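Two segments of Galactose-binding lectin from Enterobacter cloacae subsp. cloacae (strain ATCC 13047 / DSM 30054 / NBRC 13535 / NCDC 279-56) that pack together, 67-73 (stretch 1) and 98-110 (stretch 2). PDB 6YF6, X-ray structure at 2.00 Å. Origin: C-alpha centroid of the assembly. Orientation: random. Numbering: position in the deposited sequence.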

# COMPACT_ATOMS: atom_id res chain seq x y z
N THR A 67 16.07 -4.97 1.59
CA THR A 67 15.16 -4.22 2.44
C THR A 67 13.82 -4.95 2.46
O THR A 67 13.17 -5.09 1.42
N TRP A 68 13.42 -5.40 3.64
CA TRP A 68 12.19 -6.17 3.82
C TRP A 68 11.16 -5.29 4.50
O TRP A 68 11.38 -4.81 5.62
N THR A 69 10.03 -5.06 3.82
CA THR A 69 8.92 -4.29 4.38
C THR A 69 7.69 -5.17 4.49
O THR A 69 7.45 -6.04 3.64
N VAL A 70 6.92 -4.95 5.56
CA VAL A 70 5.71 -5.71 5.87
C VAL A 70 4.63 -4.70 6.22
O VAL A 70 4.82 -3.89 7.14
N LYS A 71 3.52 -4.73 5.49
CA LYS A 71 2.40 -3.85 5.78
C LYS A 71 1.47 -4.57 6.75
O LYS A 71 0.96 -5.65 6.44
N ILE A 72 1.27 -3.98 7.92
CA ILE A 72 0.67 -4.68 9.05
C ILE A 72 -0.21 -3.72 9.83
O ILE A 72 0.05 -2.51 9.88
N ALA A 73 -1.26 -4.26 10.45
CA ALA A 73 -2.18 -3.45 11.23
C ALA A 73 -2.78 -4.27 12.36
O ALA A 73 -3.09 -5.45 12.19
N GLU A 98 5.22 -2.49 18.38
CA GLU A 98 3.93 -2.66 19.02
C GLU A 98 2.83 -2.07 18.15
O GLU A 98 2.90 -0.89 17.77
N LEU A 99 1.83 -2.88 17.83
CA LEU A 99 0.69 -2.44 17.03
C LEU A 99 -0.40 -1.94 17.97
O LEU A 99 -0.83 -2.67 18.86
N LYS A 100 -0.85 -0.70 17.77
CA LYS A 100 -1.74 -0.09 18.75
C LYS A 100 -3.11 0.30 18.17
O LYS A 100 -4.10 -0.26 18.60
N GLN A 101 -3.17 1.19 17.19
CA GLN A 101 -4.49 1.62 16.71
C GLN A 101 -5.07 0.61 15.72
O GLN A 101 -4.40 0.23 14.75
N ALA A 102 -6.30 0.17 15.97
CA ALA A 102 -6.93 -0.80 15.08
C ALA A 102 -7.09 -0.22 13.68
O ALA A 102 -7.51 0.93 13.51
N ASN A 103 -6.71 -1.01 12.68
CA ASN A 103 -6.89 -0.68 11.27
C ASN A 103 -6.08 0.54 10.84
O ASN A 103 -6.41 1.18 9.84
N GLU A 104 -5.02 0.87 11.57
CA GLU A 104 -4.00 1.81 11.10
C GLU A 104 -2.88 0.97 10.50
O GLU A 104 -2.18 0.25 11.22
N TRP A 105 -2.71 1.05 9.18
CA TRP A 105 -1.72 0.25 8.49
C TRP A 105 -0.37 0.96 8.55
O TRP A 105 -0.26 2.13 8.15
N VAL A 106 0.63 0.26 9.07
CA VAL A 106 1.98 0.79 9.21
C VAL A 106 2.94 -0.18 8.54
O VAL A 106 2.57 -1.29 8.17
N THR A 107 4.18 0.27 8.38
CA THR A 107 5.22 -0.51 7.75
C THR A 107 6.23 -0.97 8.79
O THR A 107 6.78 -0.15 9.54
N LEU A 108 6.45 -2.27 8.85
CA LEU A 108 7.52 -2.87 9.65
C LEU A 108 8.66 -3.18 8.69
O LEU A 108 8.47 -3.89 7.70
N SER A 109 9.85 -2.64 8.99
CA SER A 109 10.97 -2.66 8.07
C SER A 109 12.23 -3.20 8.74
O SER A 109 12.46 -3.00 9.94
N GLY A 110 13.04 -3.88 7.94
CA GLY A 110 14.38 -4.25 8.34
C GLY A 110 15.21 -4.55 7.11
O GLY A 110 14.67 -4.84 6.04

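The frame for the side chains is an antiparallel pairing of strand 67-73 with strand 106-110, whose directions differ by 155°. Six backbone hydrogen bonds fix the register, two in each of the pairs Trp68-Gly110, Val70-Leu108 and Ile72-Val106; the Val106 N to Ile72 O bond, at 2.9 Å and 177°, is almost linear. No side-chain hydrogen bond crosses between the stretches; the side chains add van der Waals contact, mostly apolar.

Apolar packing is concentrated on the face that carries Trp68, Val70, Ile72, Val106 and Leu108. Ile72 (chi1 t, chi2 t) is the hub: its CG1 lies 3.6 Å from CD1 of Leu99 (m, t), and its CG2 lies 3.9 Å from CG2 of Val106 (m) and 4.4 Å from CB of Leu108 (t, p). Val70 (t) meets Leu108 across the hydrogen-bonded pair, CB to CB 4.3 Å. Leu99 reaches Ile72 from the loop preceding the strand, its CA-to-CB bond pointing toward stretch 1. Trp68 (t) starts on this face, but its indole leads away, opposite a glycine that offers no side chain.

An aromatic contact closes the end near Ala73. Trp105 (chi1 m, chi2 93°) sets its CA-to-CB bond sideways, yet its ring comes nearer. Ala73 CB sits 3.5 Å from the centroid of the Trp105 six-membered ring, 16° off the normal, a CH-pi contact over the face. Lys71 O approaches the ring edge, 3.5 Å from Trp105 CZ3.

The other face, with Thr69, Lys71, Thr107 and Ser109, carries more polar side chains, yet none of them hydrogen-bonds across the stretches. Thr69 (p) places CB 3.9 Å from CG2 of Thr107 (m) and CG2 3.8 Å from OG of Ser109 (m). The end of the Lys71 side chain (m, t, t, t) leads away, its NZ hydrogen-bonded elsewhere in the structure.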

# COMPACT_ATOMS: atom_id res chain seq x y z
CB THR A 67 15.00 -2.79 1.93
OG1 THR A 67 16.26 -2.11 2.00
CG2 THR A 67 13.97 -2.02 2.76
CB TRP A 68 12.48 -7.43 4.64
CG TRP A 68 11.29 -8.30 4.93
CD1 TRP A 68 10.06 -8.24 4.34
CD2 TRP A 68 11.23 -9.38 5.87
NE1 TRP A 68 9.24 -9.20 4.87
CE2 TRP A 68 9.93 -9.92 5.81
CE3 TRP A 68 12.15 -9.94 6.76
CZ2 TRP A 68 9.53 -10.99 6.60
CZ3 TRP A 68 11.75 -11.00 7.55
CH2 TRP A 68 10.45 -11.51 7.47
CB THR A 69 8.62 -3.05 3.53
OG1 THR A 69 8.41 -3.42 2.16
CG2 THR A 69 9.77 -2.05 3.61
CB VAL A 70 5.93 -6.70 7.03
CG1 VAL A 70 4.60 -7.37 7.41
CG2 VAL A 70 6.96 -7.74 6.66
CB LYS A 71 1.67 -3.47 4.50
CG LYS A 71 2.51 -2.59 3.57
CD LYS A 71 1.67 -1.99 2.45
CE LYS A 71 2.54 -1.22 1.46
NZ LYS A 71 1.84 -0.98 0.17
CB ILE A 72 1.78 -5.28 9.95
CG1 ILE A 72 1.17 -6.12 11.07
CG2 ILE A 72 2.66 -4.18 10.54
CD1 ILE A 72 2.18 -7.04 11.71
CB ALA A 73 -3.32 -2.90 10.35
CB GLU A 98 3.93 -2.00 20.40
CG GLU A 98 2.70 -2.32 21.23
CD GLU A 98 2.74 -1.68 22.60
OE1 GLU A 98 3.84 -1.28 23.04
OE2 GLU A 98 1.68 -1.56 23.24
CB LEU A 99 0.18 -3.58 16.16
CG LEU A 99 1.22 -4.27 15.29
CD1 LEU A 99 0.58 -5.43 14.53
CD2 LEU A 99 1.87 -3.29 14.33
CB LYS A 100 -1.02 1.08 19.42
CG LYS A 100 0.42 0.76 19.82
CD LYS A 100 1.23 2.02 20.06
CE LYS A 100 1.59 2.18 21.53
NZ LYS A 100 2.84 2.95 21.71
CB GLN A 101 -4.39 3.00 16.06
CG GLN A 101 -5.74 3.58 15.65
CD GLN A 101 -5.75 5.10 15.67
OE1 GLN A 101 -5.98 5.74 14.65
NE2 GLN A 101 -5.50 5.68 16.84
CB ALA A 102 -8.30 -1.21 15.64
CB ASN A 103 -8.37 -0.49 10.95
CG ASN A 103 -9.20 -1.69 11.35
OD1 ASN A 103 -9.00 -2.79 10.83
ND2 ASN A 103 -10.10 -1.49 12.30
CB GLU A 104 -3.49 2.70 12.22
CG GLU A 104 -2.23 3.47 11.85
CD GLU A 104 -1.88 4.57 12.83
OE1 GLU A 104 -2.46 4.59 13.94
OE2 GLU A 104 -1.03 5.41 12.49
CB TRP A 105 -2.16 -0.02 7.06
CG TRP A 105 -3.30 -1.01 7.01
CD1 TRP A 105 -4.63 -0.74 6.99
CD2 TRP A 105 -3.19 -2.44 6.99
NE1 TRP A 105 -5.36 -1.90 6.96
CE2 TRP A 105 -4.50 -2.96 6.96
CE3 TRP A 105 -2.11 -3.33 7.00
CZ2 TRP A 105 -4.76 -4.33 6.93
CZ3 TRP A 105 -2.37 -4.69 6.98
CH2 TRP A 105 -3.69 -5.18 6.94
CB VAL A 106 2.37 1.00 10.69
CG1 VAL A 106 1.38 1.92 11.39
CG2 VAL A 106 2.48 -0.34 11.41
CB THR A 107 5.92 0.29 6.65
OG1 THR A 107 4.96 0.66 5.65
CG2 THR A 107 7.03 -0.52 6.00
CB LEU A 108 7.01 -4.13 10.34
CG LEU A 108 8.03 -5.03 11.04
CD1 LEU A 108 8.67 -4.35 12.24
CD2 LEU A 108 7.34 -6.32 11.44
CB SER A 109 11.28 -1.25 7.53
OG SER A 109 10.11 -0.58 7.11